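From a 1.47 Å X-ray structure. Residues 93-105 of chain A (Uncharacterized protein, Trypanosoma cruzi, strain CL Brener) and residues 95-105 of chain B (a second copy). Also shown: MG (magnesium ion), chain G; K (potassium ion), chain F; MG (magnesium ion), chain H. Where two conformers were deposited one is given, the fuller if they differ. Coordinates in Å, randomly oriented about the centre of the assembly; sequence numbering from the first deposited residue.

Chain A 93-105: WNLRASNSIRDSE
Chain B (95-105) LRASNSIRDSE

Three metal ions, rather than a ladder of backbone hydrogen bonds, join these two strands through paired carbonyls at every second residue. Potassium takes Arg A96 O at 2.6 Å and Arg B96 O at 2.7 Å; one magnesium takes Ser A98 O and Ser B98 O, each at 2.2 Å; the other takes Ser A100 O at 2.2 Å and Ser B100 O at 2.3 Å. Each ion has further ligands elsewhere in the structure, and the O of water 2 also lies 3.4 Å from the potassium. The shared cation lets like-charged oxygens crowd, with Ser A98 O 3.2 Å from Ser B98 O.

The rule is parallel and in register: the strand axes differ by 5° and approach to 5.2 Å, with CA to CA 4.9 Å at Ala A97 and Ala B97 and 4.8 Å at Asn A99 and Asn B99. From 97 to 101 the backbone is extended, phi -134 to -167°, psi 152 to 165°; at Arg A96 and Arg B96 psi falls to about -30°.

Facing is asymmetric. Chain A turns Ser A98 (t), Ser A100 (p) and Arg A102 toward its partner, while chain B turns Arg B96, Ala B97, Asn B99 (p) and Ile B101 (p, t) toward chain A. Thus Asn B99 ND2 donates to Ser A98 OG at 2.8 Å, and its OD1 lies 3.1 Å from Ser A100 OG. Ala B97 CB packs on Leu A95 CD2 (t, p) at 3.9 Å.

Arginines close the row. Arg B96, m at chi1 to chi3, curls so that NH2 makes a weak hydrogen bond to Leu A95 O at 2.8 Å. Arg A102, t through chi3, lays a guanidinium face over Asp B103, its NE 3.6 Å from OD2 in a salt bridge of charge alone; water 3 links its NH1 to Arg B102 O. Beyond, Ser A104 OG (t) and Ser B104 OG (p) hydrogen-bond at 2.8 Å.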

# COMPACT_ATOMS: atom_id res chain seq x y z
N TRP A 93 -18.52 -3.74 1.45
CA TRP A 93 -17.17 -3.39 1.94
C TRP A 93 -16.25 -3.14 0.75
O TRP A 93 -15.99 -4.09 0.02
CB TRP A 93 -16.61 -4.46 2.89
CG TRP A 93 -17.32 -4.61 4.20
CD1 TRP A 93 -18.11 -5.66 4.58
CD2 TRP A 93 -17.21 -3.77 5.35
NE1 TRP A 93 -18.57 -5.47 5.85
CE2 TRP A 93 -18.02 -4.32 6.36
CE3 TRP A 93 -16.54 -2.59 5.62
CZ2 TRP A 93 -18.12 -3.76 7.62
CZ3 TRP A 93 -16.63 -2.02 6.85
CH2 TRP A 93 -17.40 -2.62 7.84
N ASN A 94 -15.83 -1.89 0.58
CA ASN A 94 -15.02 -1.41 -0.55
C ASN A 94 -13.53 -1.37 -0.15
O ASN A 94 -13.17 -0.84 0.93
CB ASN A 94 -15.50 -0.02 -0.96
CG ASN A 94 -16.96 -0.01 -1.39
OD1 ASN A 94 -17.77 0.76 -0.85
ND2 ASN A 94 -17.33 -0.87 -2.33
N LEU A 95 -12.69 -1.86 -1.02
CA LEU A 95 -11.25 -1.88 -0.76
C LEU A 95 -10.66 -0.47 -0.84
O LEU A 95 -10.90 0.27 -1.82
CB LEU A 95 -10.57 -2.78 -1.77
CG LEU A 95 -9.06 -2.86 -1.63
CD1 LEU A 95 -8.62 -3.48 -0.32
CD2 LEU A 95 -8.49 -3.62 -2.81
N ARG A 96 -9.96 -0.03 0.19
CA ARG A 96 -9.39 1.34 0.25
C ARG A 96 -7.87 1.33 0.17
O ARG A 96 -7.26 2.32 -0.31
CB ARG A 96 -9.79 1.94 1.60
CG ARG A 96 -11.30 2.13 1.69
CD ARG A 96 -11.88 3.05 0.62
NE ARG A 96 -11.32 4.32 1.02
CZ ARG A 96 -11.89 5.21 1.83
NH1 ARG A 96 -13.15 5.08 2.19
NH2 ARG A 96 -11.20 6.24 2.26
N ALA A 97 -7.20 0.29 0.69
CA ALA A 97 -5.70 0.33 0.73
C ALA A 97 -5.25 -1.12 1.01
O ALA A 97 -6.02 -2.00 1.50
CB ALA A 97 -5.23 1.27 1.84
N SER A 98 -3.99 -1.33 0.74
CA SER A 98 -3.31 -2.61 1.02
C SER A 98 -1.86 -2.37 1.35
O SER A 98 -1.27 -1.39 0.88
CB SER A 98 -3.45 -3.62 -0.12
OG SER A 98 -2.98 -4.92 0.24
N ASN A 99 -1.28 -3.29 2.08
CA ASN A 99 0.21 -3.24 2.30
C ASN A 99 0.68 -4.66 2.52
O ASN A 99 -0.11 -5.56 2.73
CB ASN A 99 0.62 -2.28 3.41
CG ASN A 99 0.11 -2.67 4.79
OD1 ASN A 99 0.21 -3.83 5.16
ND2 ASN A 99 -0.53 -1.72 5.43
N SER A 100 1.98 -4.86 2.35
CA SER A 100 2.53 -6.20 2.51
C SER A 100 3.98 -6.11 2.98
O SER A 100 4.73 -5.17 2.60
CB SER A 100 2.40 -7.04 1.25
OG SER A 100 2.95 -6.32 0.20
N ILE A 101 4.42 -7.17 3.67
CA ILE A 101 5.86 -7.39 4.03
C ILE A 101 6.24 -8.87 3.87
O ILE A 101 5.35 -9.70 3.91
CB ILE A 101 6.13 -6.95 5.50
CG1 ILE A 101 5.38 -7.78 6.52
CG2 ILE A 101 5.86 -5.44 5.67
CD1 ILE A 101 5.64 -7.34 7.97
N ARG A 102 7.55 -9.12 3.72
CA ARG A 102 8.07 -10.49 3.84
C ARG A 102 9.13 -10.50 4.91
O ARG A 102 9.94 -9.55 4.96
CB ARG A 102 8.67 -10.95 2.51
CG ARG A 102 8.96 -12.44 2.49
CD ARG A 102 9.38 -12.96 1.14
NE ARG A 102 9.85 -14.35 1.19
CZ ARG A 102 11.01 -14.75 1.71
NH1 ARG A 102 11.86 -13.88 2.25
NH2 ARG A 102 11.30 -16.05 1.75
N ASP A 103 9.08 -11.54 5.75
CA ASP A 103 10.11 -11.87 6.77
C ASP A 103 11.05 -12.89 6.17
O ASP A 103 10.60 -14.01 5.89
CB ASP A 103 9.40 -12.32 8.04
CG ASP A 103 10.28 -12.69 9.22
OD1 ASP A 103 11.36 -13.25 9.02
OD2 ASP A 103 9.81 -12.51 10.35
N SER A 104 12.33 -12.52 6.06
CA SER A 104 13.41 -13.39 5.53
C SER A 104 13.73 -14.52 6.51
O SER A 104 14.12 -15.60 6.06
CB SER A 104 14.66 -12.60 5.25
OG SER A 104 15.70 -13.45 4.78
N GLU A 105 13.64 -14.26 7.82
CA GLU A 105 13.95 -15.25 8.90
C GLU A 105 12.97 -16.42 8.79
O GLU A 105 13.42 -17.57 8.78
CB GLU A 105 13.90 -14.56 10.27
CG GLU A 105 13.58 -15.49 11.45
CD GLU A 105 14.48 -16.71 11.58
OE1 GLU A 105 14.12 -17.63 12.36
OE2 GLU A 105 15.53 -16.74 10.89
N LEU B 95 -7.86 1.83 -10.38
CA LEU B 95 -6.89 1.36 -9.37
C LEU B 95 -7.35 1.66 -7.94
O LEU B 95 -7.69 2.80 -7.65
CB LEU B 95 -5.55 2.03 -9.59
CG LEU B 95 -4.47 1.67 -8.58
CD1 LEU B 95 -4.06 0.20 -8.63
CD2 LEU B 95 -3.28 2.58 -8.81
N ARG B 96 -7.43 0.63 -7.11
CA ARG B 96 -7.94 0.79 -5.73
C ARG B 96 -6.83 0.58 -4.74
O ARG B 96 -6.79 1.30 -3.70
CB ARG B 96 -8.97 -0.27 -5.38
CG ARG B 96 -10.14 -0.29 -6.34
CD ARG B 96 -10.89 1.02 -6.36
NE ARG B 96 -11.46 1.08 -5.03
CZ ARG B 96 -12.68 0.63 -4.71
NH1 ARG B 96 -13.49 0.14 -5.63
NH2 ARG B 96 -13.08 0.71 -3.46
N ALA B 97 -5.82 -0.21 -5.04
CA ALA B 97 -4.76 -0.49 -4.04
C ALA B 97 -3.56 -1.16 -4.67
O ALA B 97 -3.67 -1.72 -5.75
CB ALA B 97 -5.34 -1.37 -2.93
N SER B 98 -2.43 -1.04 -4.01
CA SER B 98 -1.22 -1.76 -4.41
C SER B 98 -0.41 -2.21 -3.20
O SER B 98 -0.46 -1.57 -2.20
CB SER B 98 -0.41 -0.88 -5.37
OG SER B 98 0.78 -1.53 -5.81
N ASN B 99 0.38 -3.26 -3.34
CA ASN B 99 1.33 -3.65 -2.30
C ASN B 99 2.51 -4.35 -2.92
O ASN B 99 2.38 -4.76 -4.06
CB ASN B 99 0.62 -4.46 -1.21
CG ASN B 99 0.09 -5.79 -1.65
OD1 ASN B 99 0.87 -6.65 -2.06
ND2 ASN B 99 -1.24 -5.88 -1.73
N SER B 100 3.62 -4.40 -2.21
CA SER B 100 4.80 -5.08 -2.78
C SER B 100 5.65 -5.72 -1.67
O SER B 100 5.61 -5.31 -0.51
CB SER B 100 5.60 -4.14 -3.62
OG SER B 100 5.97 -2.98 -2.88
N ILE B 101 6.34 -6.77 -2.05
CA ILE B 101 7.34 -7.40 -1.15
C ILE B 101 8.61 -7.67 -1.96
O ILE B 101 8.53 -7.75 -3.20
CB ILE B 101 6.85 -8.72 -0.52
CG1 ILE B 101 6.49 -9.74 -1.62
CG2 ILE B 101 5.67 -8.45 0.41
CD1 ILE B 101 6.02 -11.10 -1.22
N ARG B 102 9.71 -7.94 -1.26
CA ARG B 102 10.97 -8.43 -1.82
C ARG B 102 11.38 -9.68 -1.07
O ARG B 102 11.31 -9.69 0.17
CB ARG B 102 12.10 -7.39 -1.77
CG ARG B 102 13.34 -7.86 -2.51
CD ARG B 102 14.30 -6.76 -2.81
NE ARG B 102 15.46 -7.21 -3.55
CZ ARG B 102 16.43 -7.96 -3.03
NH1 ARG B 102 16.41 -8.31 -1.75
NH2 ARG B 102 17.44 -8.35 -3.79
N ASP B 103 11.87 -10.65 -1.84
CA ASP B 103 12.38 -11.92 -1.28
C ASP B 103 13.90 -11.87 -1.36
O ASP B 103 14.43 -11.82 -2.49
CB ASP B 103 11.73 -13.09 -1.99
CG ASP B 103 12.23 -14.45 -1.56
OD1 ASP B 103 13.36 -14.53 -1.04
OD2 ASP B 103 11.52 -15.42 -1.80
N SER B 104 14.56 -11.83 -0.20
CA SER B 104 16.03 -11.68 -0.07
C SER B 104 16.74 -12.92 -0.65
O SER B 104 17.81 -12.76 -1.26
CB SER B 104 16.44 -11.41 1.37
OG SER B 104 16.12 -12.50 2.23
N GLU B 105 16.10 -14.09 -0.57
CA GLU B 105 16.71 -15.39 -0.97
C GLU B 105 16.70 -15.52 -2.50
O GLU B 105 17.76 -15.83 -3.05
CB GLU B 105 15.96 -16.55 -0.29
MG MG G . 5.86 -3.81 1.24
K K F . -5.97 3.50 -2.31
MG MG H . -0.29 -0.04 -0.58
O HOH W 1 -9.32 2.73 -3.07
O HOH W 2 -8.57 4.78 -0.62
O HOH W 3 12.27 -11.11 2.49